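Local coordinates for DsbA family protein (PDB 7JVE) that acts as a trimeric thioredoxin-like enzyme with both thiol oxidase and disulfide isomerase activities, at residues M211-P223 against V233-L245. Residues are numbered along the deposited sequence; the frame is centred on the assembly and turned at random.
Sequences MDFSGTPAFVVMP and VTVIPGSTTQDML. With EDO (1,2-ethanediol), chain M.
The antiparallel beta hairpin of the thioredoxin fold joins Phe-219 and Val-221 to Ile-236 and Thr-234. Strand 234-237 is the outermost strand on this side of the sheet within the chain. Two hydrogen-bonded pairs hold it. Phe-219 N bonds to Ile-236 O at 2.8 Å, and Ile-236 N bonds back to Phe-219 O. Val-221 N to Thr-234 O (2.9 Å) and Thr-234 N to Val-221 O (2.8 Å) repeat the pattern. Beyond the strand pairing, Gly-238 N makes a more bent hydrogen bond to Pro-217 O (3.1 Å, 142° at the hydrogen), from above the carbonyl plane.

One face of the sheet carries Phe-219, Val-221, Thr-234 and Ile-236. With CG trans to its carbonyl carbon (chi1 -63°), the Phe-219 ring comes under Leu-245 of helix 242-253. Leu-245 CD2 lies over one ring face, off centre, 3.7 Å from Phe-219 CG, in a CH-pi contact. Pro-237 O meets the ring edge in plane. Thr-241 caps this helix, its OG1 accepting from Met-244 N. Thr-234 OG1 is hydrogen-bonded to Lys-251.

On the other face, Val-220 packs beside Val-235. Val-235 CG1 touches the edge of the Phe-213 ring at CZ (3.7 Å). That ring is sandwiched between Met-211 CB and Ala-218 CB, the latter over its centre.

Pro-217 packs on Trp-96 and on Cys-94 and Cys-97, which form a disulfide here and are probably the redox-active pair of the CxxC motif. Ala-218, Val-220 and Met-222 bond through their backbones to strand 84-90. A proline-bearing loop facing the CxxC helix, followed by a hairpin and the last helix, is typical of the thioredoxin fold of DsbA-family enzymes.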
ATOM      1  N   MET A 211     -12.904 -23.353  -3.146  1.00 25.91           N
ATOM      2  CA  MET A 211     -13.102 -22.552  -1.946  1.00 24.18           C
ATOM      3  C   MET A 211     -12.882 -21.071  -2.204  1.00 26.21           C
ATOM      4  O   MET A 211     -13.042 -20.270  -1.283  1.00 29.00           O
ATOM      5  CB  MET A 211     -12.171 -23.031  -0.833  1.00 24.67           C
ATOM      6  CG  MET A 211     -12.624 -24.345  -0.193  1.00 23.66           C
ATOM      7  SD  MET A 211     -14.223 -24.204   0.632  1.00 24.70           S
ATOM      8  CE  MET A 211     -13.870 -22.860   1.750  1.00 23.46           C
ATOM      9  N   ASP A 212     -12.520 -20.691  -3.432  1.00 24.16           N
ATOM     10  CA  ASP A 212     -12.112 -19.326  -3.743  1.00 23.60           C
ATOM     11  C   ASP A 212     -10.933 -18.887  -2.866  1.00 24.33           C
ATOM     12  O   ASP A 212     -10.896 -17.765  -2.361  1.00 27.20           O
ATOM     13  CB  ASP A 212     -13.303 -18.360  -3.619  1.00 25.82           C
ATOM     14  CG  ASP A 212     -13.089 -17.060  -4.386  1.00 26.67           C
ATOM     15  OD1 ASP A 212     -12.135 -16.978  -5.189  1.00 33.50           O
ATOM     16  OD2 ASP A 212     -13.854 -16.101  -4.177  1.00 26.82           O
ATOM     17  N   PHE A 213      -9.957 -19.784  -2.698  1.00 23.76           N
ATOM     18  CA  PHE A 213      -8.674 -19.514  -2.050  1.00 22.37           C
ATOM     19  C   PHE A 213      -7.505 -19.535  -3.027  1.00 22.65           C
ATOM     20  O   PHE A 213      -6.353 -19.653  -2.593  1.00 22.39           O
ATOM     21  CB  PHE A 213      -8.369 -20.563  -0.966  1.00 20.84           C
ATOM     22  CG  PHE A 213      -9.318 -20.563   0.210  1.00 20.90           C
ATOM     23  CD1 PHE A 213     -10.010 -19.425   0.573  1.00 19.34           C
ATOM     24  CD2 PHE A 213      -9.478 -21.717   0.972  1.00 19.53           C
ATOM     25  CE1 PHE A 213     -10.846 -19.432   1.667  1.00 21.46           C
ATOM     26  CE2 PHE A 213     -10.329 -21.731   2.052  1.00 19.98           C
ATOM     27  CZ  PHE A 213     -11.020 -20.593   2.395  1.00 20.96           C
ATOM     28  N   SER A 214      -7.753 -19.505  -4.330  1.00 25.02           N
ATOM     29  CA  SER A 214      -6.646 -19.661  -5.274  1.00 25.54           C
ATOM     30  C   SER A 214      -5.615 -18.555  -5.074  1.00 27.54           C
ATOM     31  O   SER A 214      -5.939 -17.363  -5.129  1.00 24.26           O
ATOM     32  CB  SER A 214      -7.159 -19.654  -6.709  1.00 25.72           C
ATOM     33  OG  SER A 214      -6.180 -20.194  -7.574  1.00 26.24           O
ATOM     34  N   GLY A 215      -4.366 -18.949  -4.828  1.00 26.74           N
ATOM     35  CA  GLY A 215      -3.339 -17.958  -4.612  1.00 22.40           C
ATOM     36  C   GLY A 215      -3.363 -17.286  -3.259  1.00 21.71           C
ATOM     37  O   GLY A 215      -2.547 -16.398  -3.030  1.00 26.05           O
ATOM     38  N   THR A 216      -4.256 -17.676  -2.354  1.00 24.56           N
ATOM     39  CA  THR A 216      -4.446 -16.971  -1.084  1.00 23.85           C
ATOM     40  C   THR A 216      -4.494 -17.956   0.080  1.00 24.18           C
ATOM     41  O   THR A 216      -5.518 -18.650   0.266  1.00 23.82           O
ATOM     42  CB  THR A 216      -5.704 -16.093  -1.118  1.00 25.18           C
ATOM     43  OG1 THR A 216      -6.872 -16.908  -1.206  1.00 26.33           O
ATOM     44  CG2 THR A 216      -5.693 -15.081  -2.317  1.00 21.45           C
ATOM     45  N   PRO A 217      -3.450 -18.037   0.899  1.00 21.55           N
ATOM     46  CA  PRO A 217      -3.500 -18.901   2.089  1.00 20.09           C
ATOM     47  C   PRO A 217      -4.645 -18.519   3.022  1.00 20.15           C
ATOM     48  O   PRO A 217      -5.041 -17.352   3.111  1.00 19.15           O
ATOM     49  CB  PRO A 217      -2.137 -18.670   2.752  1.00 20.12           C
ATOM     50  CG  PRO A 217      -1.246 -18.217   1.612  1.00 28.92           C
ATOM     51  CD  PRO A 217      -2.165 -17.328   0.785  1.00 23.28           C
ATOM     52  N   ALA A 218      -5.176 -19.522   3.730  1.00 16.95           N
ATOM     53  CA  ALA A 218      -6.367 -19.331   4.557  1.00 21.18           C
ATOM     54  C   ALA A 218      -6.522 -20.482   5.536  1.00 22.30           C
ATOM     55  O   ALA A 218      -5.964 -21.571   5.347  1.00 21.04           O
ATOM     56  CB  ALA A 218      -7.651 -19.215   3.715  1.00 20.05           C
ATOM     57  N   PHE A 219      -7.290 -20.210   6.589  1.00 25.84           N
ATOM     58  CA  PHE A 219      -7.736 -21.185   7.577  1.00 23.76           C
ATOM     59  C   PHE A 219      -9.240 -21.354   7.454  1.00 24.26           C
ATOM     60  O   PHE A 219      -9.960 -20.360   7.309  1.00 25.46           O
ATOM     61  CB  PHE A 219      -7.443 -20.733   9.017  1.00 20.37           C
ATOM     62  CG  PHE A 219      -5.989 -20.579   9.333  1.00 25.29           C
ATOM     63  CD1 PHE A 219      -5.352 -19.358   9.136  1.00 23.86           C
ATOM     64  CD2 PHE A 219      -5.259 -21.638   9.842  1.00 23.72           C
ATOM     65  CE1 PHE A 219      -4.021 -19.203   9.429  1.00 24.89           C
ATOM     66  CE2 PHE A 219      -3.908 -21.487  10.136  1.00 26.19           C
ATOM     67  CZ  PHE A 219      -3.287 -20.272   9.924  1.00 22.33           C
ATOM     68  N   VAL A 220      -9.711 -22.597   7.552  1.00 20.41           N
ATOM     69  CA  VAL A 220     -11.116 -22.904   7.784  1.00 21.94           C
ATOM     70  C   VAL A 220     -11.231 -23.635   9.112  1.00 25.85           C
ATOM     71  O   VAL A 220     -10.625 -24.702   9.304  1.00 26.06           O
ATOM     72  CB  VAL A 220     -11.739 -23.758   6.671  1.00 22.59           C
ATOM     73  CG1 VAL A 220     -13.263 -23.790   6.867  1.00 23.44           C
ATOM     74  CG2 VAL A 220     -11.353 -23.232   5.299  1.00 21.86           C
ATOM     75  N   VAL A 221     -12.033 -23.081  10.010  1.00 24.65           N
ATOM     76  CA  VAL A 221     -12.275 -23.642  11.329  1.00 23.78           C
ATOM     77  C   VAL A 221     -13.759 -23.990  11.412  1.00 27.62           C
ATOM     78  O   VAL A 221     -14.616 -23.123  11.208  1.00 27.35           O
ATOM     79  CB  VAL A 221     -11.863 -22.661  12.433  1.00 24.78           C
ATOM     80  CG1 VAL A 221     -11.881 -23.348  13.790  1.00 24.60           C
ATOM     81  CG2 VAL A 221     -10.471 -22.059  12.095  1.00 21.22           C
ATOM     82  N   MET A 222     -14.061 -25.249  11.712  1.00 27.12           N
ATOM     83  CA  MET A 222     -15.420 -25.750  11.595  1.00 28.95           C
ATOM     84  C   MET A 222     -15.574 -27.014  12.423  1.00 32.17           C
ATOM     85  O   MET A 222     -14.593 -27.745  12.629  1.00 29.45           O
ATOM     86  CB  MET A 222     -15.764 -26.022  10.128  1.00 29.05           C
ATOM     87  CG  MET A 222     -14.953 -27.145   9.534  1.00 30.09           C
ATOM     88  SD  MET A 222     -15.123 -27.312   7.749  1.00 33.31           S
ATOM     89  CE  MET A 222     -16.896 -27.135   7.511  1.00 32.24           C
ATOM     90  N   PRO A 223     -16.778 -27.294  12.921  1.00 34.80           N
ATOM     91  CA  PRO A 223     -17.043 -28.608  13.514  1.00 39.46           C
ATOM     92  C   PRO A 223     -16.937 -29.685  12.449  1.00 36.26           C
ATOM     93  O   PRO A 223     -17.223 -29.459  11.274  1.00 34.33           O
ATOM     94  CB  PRO A 223     -18.485 -28.493  14.043  1.00 39.08           C
ATOM     95  CG  PRO A 223     -18.809 -27.024  13.991  1.00 38.79           C
ATOM     96  CD  PRO A 223     -17.996 -26.468  12.862  1.00 35.52           C
ATOM     97  N   VAL A 233     -18.576 -21.812  12.177  1.00 38.00           N
ATOM     98  CA  VAL A 233     -17.544 -21.901  11.146  1.00 32.09           C
ATOM     99  C   VAL A 233     -16.861 -20.548  11.011  1.00 30.69           C
ATOM    100  O   VAL A 233     -17.523 -19.510  11.008  1.00 32.03           O
ATOM    101  CB  VAL A 233     -18.144 -22.311   9.789  1.00 28.98           C
ATOM    102  CG1 VAL A 233     -17.055 -22.415   8.719  1.00 26.11           C
ATOM    103  CG2 VAL A 233     -18.962 -23.589   9.913  1.00 33.10           C
ATOM    104  N   THR A 234     -15.548 -20.547  10.847  1.00 29.28           N
ATOM    105  CA  THR A 234     -14.869 -19.278  10.643  1.00 29.89           C
ATOM    106  C   THR A 234     -13.824 -19.467   9.549  1.00 28.81           C
ATOM    107  O   THR A 234     -13.077 -20.450   9.574  1.00 24.80           O
ATOM    108  CB  THR A 234     -14.207 -18.785  11.937  1.00 26.81           C
ATOM    109  OG1 THR A 234     -15.121 -18.924  13.024  1.00 28.38           O
ATOM    110  CG2 THR A 234     -13.930 -17.299  11.805  1.00 24.86           C
ATOM    111  N   VAL A 235     -13.764 -18.535   8.600  1.00 25.63           N
ATOM    112  CA  VAL A 235     -12.766 -18.562   7.535  1.00 24.36           C
ATOM    113  C   VAL A 235     -11.835 -17.382   7.764  1.00 24.40           C
ATOM    114  O   VAL A 235     -12.289 -16.240   7.872  1.00 25.79           O
ATOM    115  CB  VAL A 235     -13.423 -18.515   6.143  1.00 29.20           C
ATOM    116  CG1 VAL A 235     -12.395 -18.351   5.058  1.00 20.84           C
ATOM    117  CG2 VAL A 235     -14.247 -19.792   5.907  1.00 26.78           C
ATOM    118  N   ILE A 236     -10.538 -17.651   7.859  1.00 25.85           N
ATOM    119  CA  ILE A 236      -9.596 -16.635   8.315  1.00 23.10           C
ATOM    120  C   ILE A 236      -8.405 -16.514   7.374  1.00 24.57           C
ATOM    121  O   ILE A 236      -7.838 -17.536   6.957  1.00 21.32           O
ATOM    122  CB  ILE A 236      -9.116 -16.949   9.738  1.00 24.77           C
ATOM    123  CG1 ILE A 236     -10.316 -17.311  10.623  1.00 26.94           C
ATOM    124  CG2 ILE A 236      -8.253 -15.773  10.286  1.00 28.62           C
ATOM    125  CD1 ILE A 236     -10.009 -17.426  12.093  1.00 25.72           C
ATOM    126  N   PRO A 237      -7.961 -15.289   7.062  1.00 23.74           N
ATOM    127  CA  PRO A 237      -6.748 -15.118   6.247  1.00 23.99           C
ATOM    128  C   PRO A 237      -5.546 -15.852   6.839  1.00 21.85           C
ATOM    129  O   PRO A 237      -5.418 -16.009   8.055  1.00 19.52           O
ATOM    130  CB  PRO A 237      -6.531 -13.599   6.253  1.00 22.26           C
ATOM    131  CG  PRO A 237      -7.916 -13.026   6.527  1.00 23.48           C
ATOM    132  CD  PRO A 237      -8.511 -14.001   7.510  1.00 24.24           C
ATOM    133  N   GLY A 238      -4.645 -16.288   5.956  1.00 21.39           N
ATOM    134  CA  GLY A 238      -3.418 -16.912   6.420  1.00 21.56           C
ATOM    135  C   GLY A 238      -2.660 -16.053   7.414  1.00 23.93           C
ATOM    136  O   GLY A 238      -2.035 -16.574   8.330  1.00 25.78           O
ATOM    137  N   SER A 239      -2.721 -14.726   7.260  1.00 22.20           N
ATOM    138  CA  SER A 239      -2.167 -13.796   8.242  1.00 24.24           C
ATOM    139  C   SER A 239      -3.226 -13.502   9.310  1.00 27.47           C
ATOM    140  O   SER A 239      -4.240 -12.848   9.037  1.00 24.65           O
ATOM    141  CB  SER A 239      -1.697 -12.508   7.574  1.00 24.91           C
ATOM    142  OG  SER A 239      -1.381 -11.550   8.553  1.00 27.14           O
ATOM    143  N   THR A 240      -2.979 -13.971  10.529  1.00 28.66           N
ATOM    144  CA  THR A 240      -3.908 -13.791  11.632  1.00 26.47           C
ATOM    145  C   THR A 240      -3.121 -13.869  12.938  1.00 30.42           C
ATOM    146  O   THR A 240      -1.888 -13.820  12.944  1.00 32.80           O
ATOM    147  CB  THR A 240      -5.041 -14.824  11.546  1.00 27.77           C
ATOM    148  OG1 THR A 240      -5.974 -14.580  12.596  1.00 29.18           O
ATOM    149  CG2 THR A 240      -4.512 -16.257  11.661  1.00 24.78           C
ATOM    150  N   THR A 241      -3.836 -13.965  14.054  1.00 32.39           N
ATOM    151  CA  THR A 241      -3.229 -14.042  15.374  1.00 32.99           C
ATOM    152  C   THR A 241      -3.629 -15.350  16.040  1.00 32.68           C
ATOM    153  O   THR A 241      -4.592 -16.009  15.634  1.00 29.79           O
ATOM    154  CB  THR A 241      -3.669 -12.868  16.266  1.00 36.87           C
ATOM    155  OG1 THR A 241      -5.079 -12.975  16.510  1.00 37.12           O
ATOM    156  CG2 THR A 241      -3.367 -11.511  15.595  1.00 31.96           C
ATOM    157  N   GLN A 242      -2.891 -15.709  17.094  1.00 33.46           N
ATOM    158  CA  GLN A 242      -3.268 -16.878  17.890  1.00 35.53           C
ATOM    159  C   GLN A 242      -4.631 -16.687  18.555  1.00 36.14           C
ATOM    160  O   GLN A 242      -5.450 -17.610  18.587  1.00 34.52           O
ATOM    161  CB  GLN A 242      -2.201 -17.172  18.945  1.00 38.50           C
ATOM    162  CG  GLN A 242      -2.479 -18.430  19.775  1.00 37.92           C
ATOM    163  CD  GLN A 242      -1.221 -18.996  20.433  1.00 42.63           C
ATOM    164  OE1 GLN A 242      -0.107 -18.645  20.048  1.00 43.24           O
ATOM    165  NE2 GLN A 242      -1.400 -19.848  21.459  1.00 40.30           N
ATOM    166  N   ASP A 243      -4.886 -15.502  19.108  1.00 37.49           N
ATOM    167  CA  ASP A 243      -6.178 -15.247  19.736  1.00 38.15           C
ATOM    168  C   ASP A 243      -7.324 -15.418  18.751  1.00 37.52           C
ATOM    169  O   ASP A 243      -8.360 -16.003  19.087  1.00 40.70           O
ATOM    170  CB  ASP A 243      -6.200 -13.845  20.330  1.00 41.24           C
ATOM    171  CG  ASP A 243      -5.431 -13.761  21.623  1.00 58.20           C
ATOM    172  OD1 ASP A 243      -5.026 -14.836  22.132  1.00 62.46           O
ATOM    173  OD2 ASP A 243      -5.225 -12.626  22.123  1.00 68.04           O
ATOM    174  N   MET A 244      -7.168 -14.898  17.537  1.00 34.41           N
ATOM    175  CA  MET A 244      -8.249 -14.994  16.567  1.00 35.72           C
ATOM    176  C   MET A 244      -8.516 -16.458  16.202  1.00 34.87           C
ATOM    177  O   MET A 244      -9.670 -16.902  16.148  1.00 33.68           O
ATOM    178  CB  MET A 244      -7.892 -14.163  15.332  1.00 37.84           C
ATOM    179  CG  MET A 244      -9.002 -14.073  14.306  1.00 41.72           C
ATOM    180  SD  MET A 244     -10.293 -12.974  14.990  1.00 57.65           S
ATOM    181  CE  MET A 244      -9.382 -11.446  15.195  1.00 54.85           C
ATOM    182  N   LEU A 245      -7.458 -17.232  15.967  1.00 30.37           N
ATOM    183  CA  LEU A 245      -7.653 -18.640  15.658  1.00 30.45           C
ATOM    184  C   LEU A 245      -8.220 -19.388  16.859  1.00 32.37           C
ATOM    185  O   LEU A 245      -9.053 -20.288  16.699  1.00 29.77           O
ATOM    186  CB  LEU A 245      -6.339 -19.266  15.191  1.00 28.29           C
ATOM    187  CG  LEU A 245      -5.985 -19.002  13.728  1.00 29.76           C
ATOM    188  CD1 LEU A 245      -4.541 -19.397  13.456  1.00 30.25           C
ATOM    189  CD2 LEU A 245      -6.945 -19.717  12.769  1.00 25.81           C
TER
HETATM  190  C1  EDO M 307     -16.263 -16.412  -1.789  1.00 26.95           C
HETATM  191  O1  EDO M 307     -16.194 -16.329  -3.216  1.00 35.72           O
HETATM  192  C2  EDO M 307     -16.288 -14.994  -1.227  1.00 36.77           C
HETATM  193  O2  EDO M 307     -17.138 -14.148  -2.040  1.00 40.23           O